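Local coordinates for protein aminofutalosine deaminase (Helicobacter pylori, PDB 7LKK) that is a metal-dependent hydrolase of the menaquinone pathway that deaminates aminofutalosine and probably adenosine as well, at residues V193-L205 and L255-K267. Residues are numbered along the deposited sequence; the frame is centred on the assembly and turned at random.
Sequences VHAPYSVQKDMAL and LYEGANDYIDMFK. With MCF ((8R)-3-(5-S-methyl-5-thio-beta-D-ribofuranosyl)-3,6,7,8-tetrahydroimidazo[4,5-d][1,3]diazepin-8-ol), chain J.
P196 and Y262 bring the two backbones within 6.7 Å (CA to CA), where the loop that follows V193 passes the helix 259-264; farther on, Q200 CA comes 5.8 Å from L255 CA. Q200 caps helix 201-213, its OE1 accepting from M203 N. Waters bridge P196 O to L255 N and K201 N to L255 O. L255 CD1 packs on the 196-200 backbone, 3.3 Å from V199 O. The proline ring lies squarely on Y262 in a CH-pi contact, P196 CG 3.5 Å from the ring centroid and 3° off the normal. Y262, swung anti to the main-chain nitrogen (chi1 -170°), carries its hydroxyl to V193 CG1, where it bonds T220. The Y262 edge, at CD1, meets a face of Y256. Y256 OH donates to V199 O at 2.8 Å, from 44° above the carbonyl plane, while P196 O sits at the edge of the same ring. K201 crosses Y256 obliquely; its NZ, 4.3 Å from D261 OD1, is too far for a salt bridge. The M265 CE methyl rests on A204 CB at 3.7 Å. In this TIM-barrel amidohydrolase, the packed loop leaves strand 187-193 carrying H194, whose NE2 weakly bonds the inhibitor's N4.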
ATOM      1  N   VAL A 193       3.085 -29.393   0.634  1.00 19.00           N
ATOM      2  CA  VAL A 193       1.708 -29.857   0.735  1.00 18.16           C
ATOM      3  C   VAL A 193       0.820 -28.631   0.601  1.00 20.69           C
ATOM      4  O   VAL A 193       1.000 -27.651   1.333  1.00 18.06           O
ATOM      5  CB  VAL A 193       1.459 -30.574   2.074  1.00 20.16           C
ATOM      6  CG1 VAL A 193       0.009 -31.022   2.177  1.00 21.21           C
ATOM      7  CG2 VAL A 193       2.416 -31.752   2.240  1.00 15.70           C
ATOM      8  N   HIS A 194      -0.124 -28.664  -0.342  1.00 20.90           N
ATOM      9  CA  HIS A 194      -0.845 -27.439  -0.680  1.00 17.72           C
ATOM     10  C   HIS A 194      -1.593 -26.878   0.525  1.00 18.50           C
ATOM     11  O   HIS A 194      -1.314 -25.764   0.979  1.00 22.85           O
ATOM     12  CB  HIS A 194      -1.811 -27.667  -1.838  1.00 18.69           C
ATOM     13  CG  HIS A 194      -2.611 -26.448  -2.175  1.00 18.07           C
ATOM     14  ND1 HIS A 194      -3.926 -26.292  -1.799  1.00 22.09           N
ATOM     15  CD2 HIS A 194      -2.263 -25.305  -2.813  1.00 23.16           C
ATOM     16  CE1 HIS A 194      -4.362 -25.114  -2.208  1.00 24.18           C
ATOM     17  NE2 HIS A 194      -3.373 -24.496  -2.826  1.00 25.93           N
ATOM     18  N   ALA A 195      -2.552 -27.628   1.052  1.00 20.76           N
ATOM     19  CA  ALA A 195      -3.442 -27.100   2.079  1.00 19.16           C
ATOM     20  C   ALA A 195      -4.180 -28.266   2.729  1.00 20.38           C
ATOM     21  O   ALA A 195      -4.237 -29.361   2.163  1.00 19.89           O
ATOM     22  CB  ALA A 195      -4.440 -26.093   1.486  1.00 17.50           C
ATOM     23  N   PRO A 196      -4.742 -28.049   3.925  1.00 19.14           N
ATOM     24  CA  PRO A 196      -5.543 -29.112   4.556  1.00 20.49           C
ATOM     25  C   PRO A 196      -6.774 -29.514   3.762  1.00 20.75           C
ATOM     26  O   PRO A 196      -7.200 -30.672   3.855  1.00 20.57           O
ATOM     27  CB  PRO A 196      -5.926 -28.498   5.911  1.00 19.39           C
ATOM     28  CG  PRO A 196      -4.869 -27.480   6.179  1.00 19.25           C
ATOM     29  CD  PRO A 196      -4.498 -26.921   4.840  1.00 21.93           C
ATOM     30  N   TYR A 197      -7.370 -28.604   2.990  1.00 17.79           N
ATOM     31  CA  TYR A 197      -8.591 -28.917   2.257  1.00 21.92           C
ATOM     32  C   TYR A 197      -8.332 -29.574   0.908  1.00 22.61           C
ATOM     33  O   TYR A 197      -9.283 -30.059   0.282  1.00 20.32           O
ATOM     34  CB  TYR A 197      -9.429 -27.646   2.041  1.00 20.23           C
ATOM     35  CG  TYR A 197      -8.680 -26.511   1.375  1.00 21.65           C
ATOM     36  CD1 TYR A 197      -8.444 -26.512   0.005  1.00 19.15           C
ATOM     37  CD2 TYR A 197      -8.212 -25.435   2.119  1.00 21.17           C
ATOM     38  CE1 TYR A 197      -7.757 -25.477  -0.603  1.00 19.91           C
ATOM     39  CE2 TYR A 197      -7.528 -24.394   1.519  1.00 20.17           C
ATOM     40  CZ  TYR A 197      -7.302 -24.421   0.160  1.00 23.01           C
ATOM     41  OH  TYR A 197      -6.619 -23.391  -0.441  1.00 19.64           O
ATOM     42  N   SER A 198      -7.084 -29.602   0.443  1.00 19.11           N
ATOM     43  CA  SER A 198      -6.780 -30.046  -0.908  1.00 23.04           C
ATOM     44  C   SER A 198      -5.892 -31.280  -0.984  1.00 20.87           C
ATOM     45  O   SER A 198      -5.696 -31.801  -2.087  1.00 20.70           O
ATOM     46  CB  SER A 198      -6.113 -28.914  -1.704  1.00 21.15           C
ATOM     47  OG  SER A 198      -4.885 -28.535  -1.110  1.00 19.35           O
ATOM     48  N   VAL A 199      -5.345 -31.759   0.133  1.00 18.32           N
ATOM     49  CA  VAL A 199      -4.439 -32.904   0.127  1.00 16.98           C
ATOM     50  C   VAL A 199      -4.957 -33.946   1.108  1.00 19.42           C
ATOM     51  O   VAL A 199      -5.078 -33.669   2.307  1.00 17.64           O
ATOM     52  CB  VAL A 199      -2.994 -32.511   0.476  1.00 20.59           C
ATOM     53  CG1 VAL A 199      -2.116 -33.749   0.522  1.00 15.57           C
ATOM     54  CG2 VAL A 199      -2.455 -31.519  -0.541  1.00 20.81           C
ATOM     55  N   GLN A 200      -5.271 -35.135   0.597  1.00 16.67           N
ATOM     56  CA  GLN A 200      -5.680 -36.242   1.450  1.00 16.90           C
ATOM     57  C   GLN A 200      -4.543 -36.622   2.397  1.00 18.01           C
ATOM     58  O   GLN A 200      -3.361 -36.477   2.073  1.00 16.45           O
ATOM     59  CB  GLN A 200      -6.100 -37.436   0.588  1.00 21.43           C
ATOM     60  CG  GLN A 200      -6.785 -38.559   1.347  1.00 20.87           C
ATOM     61  CD  GLN A 200      -5.802 -39.599   1.835  1.00 20.07           C
ATOM     62  OE1 GLN A 200      -4.716 -39.750   1.277  1.00 19.27           O
ATOM     63  NE2 GLN A 200      -6.170 -40.314   2.892  1.00 25.89           N
ATOM     64  N   LYS A 201      -4.916 -37.104   3.586  1.00 18.77           N
ATOM     65  CA  LYS A 201      -3.952 -37.248   4.676  1.00 18.38           C
ATOM     66  C   LYS A 201      -2.814 -38.194   4.306  1.00 22.44           C
ATOM     67  O   LYS A 201      -1.636 -37.873   4.501  1.00 17.24           O
ATOM     68  CB  LYS A 201      -4.661 -37.732   5.941  1.00 18.99           C
ATOM     69  CG  LYS A 201      -3.749 -37.849   7.158  1.00 22.36           C
ATOM     70  CD  LYS A 201      -4.555 -38.040   8.433  1.00 22.54           C
ATOM     71  CE  LYS A 201      -3.698 -37.826   9.675  1.00 26.54           C
ATOM     72  NZ  LYS A 201      -2.314 -38.343   9.501  1.00 32.53           N
ATOM     73  N   ASP A 202      -3.144 -39.374   3.778  1.00 18.84           N
ATOM     74  CA  ASP A 202      -2.095 -40.342   3.476  1.00 18.74           C
ATOM     75  C   ASP A 202      -1.230 -39.893   2.305  1.00 19.11           C
ATOM     76  O   ASP A 202      -0.053 -40.262   2.229  1.00 18.69           O
ATOM     77  CB  ASP A 202      -2.718 -41.709   3.205  1.00 19.75           C
ATOM     78  CG  ASP A 202      -3.449 -42.252   4.415  1.00 22.26           C
ATOM     79  OD1 ASP A 202      -2.779 -42.784   5.325  1.00 20.61           O
ATOM     80  OD2 ASP A 202      -4.689 -42.118   4.468  1.00 22.75           O
ATOM     81  N   MET A 203      -1.781 -39.082   1.401  1.00 18.28           N
ATOM     82  CA  MET A 203      -0.955 -38.472   0.364  1.00 19.75           C
ATOM     83  C   MET A 203       0.026 -37.474   0.967  1.00 20.95           C
ATOM     84  O   MET A 203       1.194 -37.424   0.567  1.00 19.12           O
ATOM     85  CB  MET A 203      -1.841 -37.795  -0.683  1.00 23.26           C
ATOM     86  CG  MET A 203      -2.896 -38.714  -1.278  1.00 23.77           C
ATOM     87  SD  MET A 203      -2.244 -39.704  -2.633  1.00 32.65           S
ATOM     88  CE  MET A 203      -2.891 -38.829  -4.050  1.00 32.06           C
ATOM     89  N   ALA A 204      -0.429 -36.677   1.937  1.00 18.78           N
ATOM     90  CA  ALA A 204       0.461 -35.721   2.589  1.00 16.41           C
ATOM     91  C   ALA A 204       1.554 -36.434   3.375  1.00 19.04           C
ATOM     92  O   ALA A 204       2.723 -36.033   3.324  1.00 19.59           O
ATOM     93  CB  ALA A 204      -0.337 -34.792   3.504  1.00 16.88           C
ATOM     94  N   LEU A 205       1.192 -37.494   4.106  1.00 21.86           N
ATOM     95  CA  LEU A 205       2.189 -38.271   4.837  1.00 22.30           C
ATOM     96  C   LEU A 205       3.260 -38.814   3.901  1.00 20.01           C
ATOM     97  O   LEU A 205       4.442 -38.871   4.260  1.00 22.65           O
ATOM     98  CB  LEU A 205       1.513 -39.413   5.595  1.00 23.69           C
ATOM     99  CG  LEU A 205       0.560 -39.029   6.728  1.00 25.06           C
ATOM    100  CD1 LEU A 205      -0.200 -40.253   7.222  1.00 23.79           C
ATOM    101  CD2 LEU A 205       1.322 -38.373   7.865  1.00 22.94           C
ATOM    102  N   LEU A 255     -10.746 -33.586   5.382  1.00 22.54           N
ATOM    103  CA  LEU A 255      -9.650 -34.538   5.264  1.00 24.41           C
ATOM    104  C   LEU A 255      -8.858 -34.669   6.557  1.00 25.25           C
ATOM    105  O   LEU A 255      -8.047 -35.595   6.678  1.00 22.33           O
ATOM    106  CB  LEU A 255      -8.718 -34.126   4.124  1.00 23.01           C
ATOM    107  CG  LEU A 255      -9.377 -33.889   2.765  1.00 21.85           C
ATOM    108  CD1 LEU A 255      -8.355 -33.390   1.757  1.00 19.75           C
ATOM    109  CD2 LEU A 255     -10.052 -35.163   2.266  1.00 27.74           C
ATOM    110  N   TYR A 256      -9.070 -33.769   7.515  1.00 25.68           N
ATOM    111  CA  TYR A 256      -8.352 -33.778   8.783  1.00 28.17           C
ATOM    112  C   TYR A 256      -9.318 -33.383   9.888  1.00 29.89           C
ATOM    113  O   TYR A 256     -10.027 -32.380   9.762  1.00 31.07           O
ATOM    114  CB  TYR A 256      -7.157 -32.818   8.750  1.00 21.70           C
ATOM    115  CG  TYR A 256      -6.175 -33.110   7.639  1.00 18.86           C
ATOM    116  CD1 TYR A 256      -5.124 -33.994   7.833  1.00 18.84           C
ATOM    117  CD2 TYR A 256      -6.302 -32.506   6.395  1.00 18.89           C
ATOM    118  CE1 TYR A 256      -4.227 -34.268   6.819  1.00 18.44           C
ATOM    119  CE2 TYR A 256      -5.411 -32.773   5.376  1.00 15.28           C
ATOM    120  CZ  TYR A 256      -4.372 -33.655   5.595  1.00 15.41           C
ATOM    121  OH  TYR A 256      -3.480 -33.923   4.584  1.00 14.88           O
ATOM    122  N   GLU A 257      -9.346 -34.167  10.964  1.00 33.70           N
ATOM    123  CA  GLU A 257     -10.223 -33.888  12.102  1.00 32.89           C
ATOM    124  C   GLU A 257      -9.512 -32.914  13.032  1.00 29.38           C
ATOM    125  O   GLU A 257      -8.832 -33.306  13.980  1.00 35.68           O
ATOM    126  CB  GLU A 257     -10.611 -35.174  12.819  1.00 41.82           C
ATOM    127  CG  GLU A 257     -11.778 -35.002  13.782  1.00 41.41           C
ATOM    128  CD  GLU A 257     -13.033 -34.499  13.091  1.00 43.72           C
ATOM    129  OE1 GLU A 257     -13.454 -35.116  12.089  1.00 41.86           O
ATOM    130  OE2 GLU A 257     -13.596 -33.480  13.548  1.00 41.66           O
ATOM    131  N   GLY A 258      -9.675 -31.627  12.751  1.00 31.20           N
ATOM    132  CA  GLY A 258      -9.097 -30.580  13.566  1.00 30.01           C
ATOM    133  C   GLY A 258      -7.744 -30.117  13.053  1.00 26.66           C
ATOM    134  O   GLY A 258      -7.046 -30.815  12.318  1.00 27.05           O
ATOM    135  N   ALA A 259      -7.373 -28.905  13.466  1.00 27.24           N
ATOM    136  CA  ALA A 259      -6.105 -28.331  13.029  1.00 26.09           C
ATOM    137  C   ALA A 259      -4.921 -29.144  13.538  1.00 22.68           C
ATOM    138  O   ALA A 259      -3.919 -29.302  12.830  1.00 22.31           O
ATOM    139  CB  ALA A 259      -6.001 -26.878  13.491  1.00 23.31           C
ATOM    140  N   ASN A 260      -5.018 -29.673  14.761  1.00 23.90           N
ATOM    141  CA  ASN A 260      -3.903 -30.421  15.337  1.00 24.89           C
ATOM    142  C   ASN A 260      -3.593 -31.677  14.535  1.00 23.91           C
ATOM    143  O   ASN A 260      -2.425 -32.067  14.424  1.00 23.20           O
ATOM    144  CB  ASN A 260      -4.206 -30.777  16.792  1.00 24.27           C
ATOM    145  CG  ASN A 260      -4.069 -29.588  17.721  1.00 26.48           C
ATOM    146  OD1 ASN A 260      -3.766 -28.480  17.281  1.00 22.92           O
ATOM    147  ND2 ASN A 260      -4.296 -29.809  19.009  1.00 30.28           N
ATOM    148  N   ASP A 261      -4.618 -32.318  13.970  1.00 24.80           N
ATOM    149  CA  ASP A 261      -4.393 -33.486  13.124  1.00 26.31           C
ATOM    150  C   ASP A 261      -3.507 -33.139  11.934  1.00 25.59           C
ATOM    151  O   ASP A 261      -2.635 -33.926  11.545  1.00 27.06           O
ATOM    152  CB  ASP A 261      -5.733 -34.049  12.653  1.00 25.17           C
ATOM    153  CG  ASP A 261      -5.597 -35.393  11.966  1.00 25.84           C
ATOM    154  OD1 ASP A 261      -4.702 -36.173  12.350  1.00 32.32           O
ATOM    155  OD2 ASP A 261      -6.392 -35.670  11.044  1.00 32.98           O
ATOM    156  N   TYR A 262      -3.710 -31.957  11.349  1.00 21.16           N
ATOM    157  CA  TYR A 262      -2.885 -31.529  10.225  1.00 20.07           C
ATOM    158  C   TYR A 262      -1.492 -31.121  10.689  1.00 22.46           C
ATOM    159  O   TYR A 262      -0.485 -31.534  10.102  1.00 22.52           O
ATOM    160  CB  TYR A 262      -3.565 -30.376   9.488  1.00 16.89           C
ATOM    161  CG  TYR A 262      -2.909 -30.019   8.176  1.00 21.48           C
ATOM    162  CD1 TYR A 262      -3.143 -30.774   7.034  1.00 17.99           C
ATOM    163  CD2 TYR A 262      -2.052 -28.929   8.078  1.00 17.59           C
ATOM    164  CE1 TYR A 262      -2.546 -30.454   5.831  1.00 20.20           C
ATOM    165  CE2 TYR A 262      -1.449 -28.601   6.878  1.00 20.39           C
ATOM    166  CZ  TYR A 262      -1.700 -29.366   5.757  1.00 20.33           C
ATOM    167  OH  TYR A 262      -1.103 -29.046   4.561  1.00 20.69           O
ATOM    168  N   ILE A 263      -1.420 -30.303  11.744  1.00 18.64           N
ATOM    169  CA  ILE A 263      -0.135 -29.803  12.233  1.00 20.61           C
ATOM    170  C   ILE A 263       0.783 -30.957  12.619  1.00 21.46           C
ATOM    171  O   ILE A 263       1.977 -30.953  12.294  1.00 22.83           O
ATOM    172  CB  ILE A 263      -0.354 -28.847  13.421  1.00 18.61           C
ATOM    173  CG1 ILE A 263      -1.067 -27.572  12.969  1.00 20.82           C
ATOM    174  CG2 ILE A 263       0.973 -28.524  14.108  1.00 16.50           C
ATOM    175  CD1 ILE A 263      -1.686 -26.792  14.112  1.00 19.59           C
ATOM    176  N   ASP A 264       0.241 -31.962  13.311  1.00 23.15           N
ATOM    177  CA  ASP A 264       1.068 -33.040  13.843  1.00 21.51           C
ATOM    178  C   ASP A 264       1.779 -33.835  12.755  1.00 23.82           C
ATOM    179  O   ASP A 264       2.810 -34.453  13.037  1.00 20.60           O
ATOM    180  CB  ASP A 264       0.221 -33.978  14.704  1.00 24.82           C
ATOM    181  CG  ASP A 264      -0.249 -33.322  15.987  1.00 29.84           C
ATOM    182  OD1 ASP A 264       0.148 -32.165  16.248  1.00 29.79           O
ATOM    183  OD2 ASP A 264      -1.021 -33.962  16.734  1.00 32.72           O
ATOM    184  N   MET A 265       1.257 -33.832  11.523  1.00 20.59           N
ATOM    185  CA  MET A 265       1.945 -34.508  10.425  1.00 20.65           C
ATOM    186  C   MET A 265       3.357 -33.974  10.228  1.00 20.13           C
ATOM    187  O   MET A 265       4.249 -34.721   9.813  1.00 18.21           O
ATOM    188  CB  MET A 265       1.158 -34.352   9.124  1.00 18.24           C
ATOM    189  CG  MET A 265      -0.126 -35.151   9.042  1.00 21.43           C
ATOM    190  SD  MET A 265      -0.729 -35.199   7.343  1.00 20.36           S
ATOM    191  CE  MET A 265      -0.786 -33.449   6.964  1.00 23.82           C
ATOM    192  N   PHE A 266       3.573 -32.688  10.498  1.00 18.71           N
ATOM    193  CA  PHE A 266       4.856 -32.038  10.282  1.00 19.89           C
ATOM    194  C   PHE A 266       5.729 -32.034  11.532  1.00 19.93           C
ATOM    195  O   PHE A 266       6.688 -31.258  11.601  1.00 19.11           O
ATOM    196  CB  PHE A 266       4.635 -30.607   9.781  1.00 18.06           C
ATOM    197  CG  PHE A 266       3.822 -30.528   8.518  1.00 14.50           C
ATOM    198  CD1 PHE A 266       4.443 -30.521   7.280  1.00 15.06           C
ATOM    199  CD2 PHE A 266       2.440 -30.471   8.570  1.00 16.92           C
ATOM    200  CE1 PHE A 266       3.699 -30.455   6.116  1.00 16.84           C
ATOM    201  CE2 PHE A 266       1.689 -30.406   7.409  1.00 19.33           C
ATOM    202  CZ  PHE A 266       2.320 -30.396   6.181  1.00 17.21           C
ATOM    203  N   LYS A 267       5.414 -32.883  12.507  1.00 21.00           N
ATOM    204  CA  LYS A 267       6.187 -32.956  13.741  1.00 24.52           C
ATOM    205  C   LYS A 267       7.659 -33.219  13.450  1.00 21.22           C
ATOM    206  O   LYS A 267       8.000 -34.104  12.658  1.00 23.83           O
ATOM    207  CB  LYS A 267       5.618 -34.052  14.646  1.00 24.11           C
ATOM    208  CG  LYS A 267       6.425 -34.310  15.903  1.00 27.49           C
ATOM    209  CD  LYS A 267       5.601 -35.050  16.943  1.00 32.84           C
ATOM    210  CE  LYS A 267       6.273 -36.345  17.366  1.00 31.93           C
ATOM    211  NZ  LYS A 267       5.937 -37.468  16.446  1.00 41.97           N
TER
HETATM  212  O8  MCF J 506      -0.974 -19.108  -1.616  1.00 30.79           O
HETATM  213  C8  MCF J 506      -1.806 -18.438  -2.527  1.00 28.39           C
HETATM  214  C7  MCF J 506      -3.260 -18.388  -2.069  1.00 25.65           C
HETATM  215  N6  MCF J 506      -3.598 -19.563  -1.305  1.00 25.30           N
HETATM  216  C5  MCF J 506      -3.280 -20.871  -1.832  1.00 26.51           C
HETATM  217  N4  MCF J 506      -2.611 -21.146  -3.099  1.00 24.69           N
HETATM  218  C10 MCF J 506      -2.104 -20.296  -4.205  1.00 25.35           C
HETATM  219  C9  MCF J 506      -1.694 -19.000  -3.960  1.00 24.50           C
HETATM  220  N1  MCF J 506      -1.286 -18.485  -5.111  1.00 26.38           N
HETATM  221  C2  MCF J 506      -1.402 -19.399  -6.072  1.00 26.43           C
HETATM  222  N3  MCF J 506      -1.893 -20.508  -5.510  1.00 23.54           N
HETATM  223  C1S MCF J 506      -2.175 -21.755  -6.285  1.00 29.09           C
HETATM  224  C2S MCF J 506      -1.733 -23.052  -5.570  1.00 28.97           C
HETATM  225  O2S MCF J 506      -0.412 -23.303  -5.798  1.00 23.50           O
HETATM  226  O4S MCF J 506      -3.438 -21.899  -6.437  1.00 27.92           O
HETATM  227  C4S MCF J 506      -3.688 -23.489  -6.617  1.00 29.99           C
HETATM  228  C3S MCF J 506      -2.602 -24.105  -6.248  1.00 29.79           C
HETATM  229  O3S MCF J 506      -1.893 -24.641  -7.466  1.00 30.91           O
HETATM  230  C5S MCF J 506      -4.861 -23.914  -5.750  1.00 31.10           C
HETATM  231  S5S MCF J 506      -5.710 -25.321  -6.522  1.00 38.43           S
HETATM  232  C6S MCF J 506      -6.706 -26.178  -5.269  1.00 34.28           C
HETATM  233  O   HOH W   1     -10.183 -30.826   4.949  1.00 20.06           O
HETATM  234  O   HOH W   2      -7.583 -37.116   4.594  1.00 22.48           O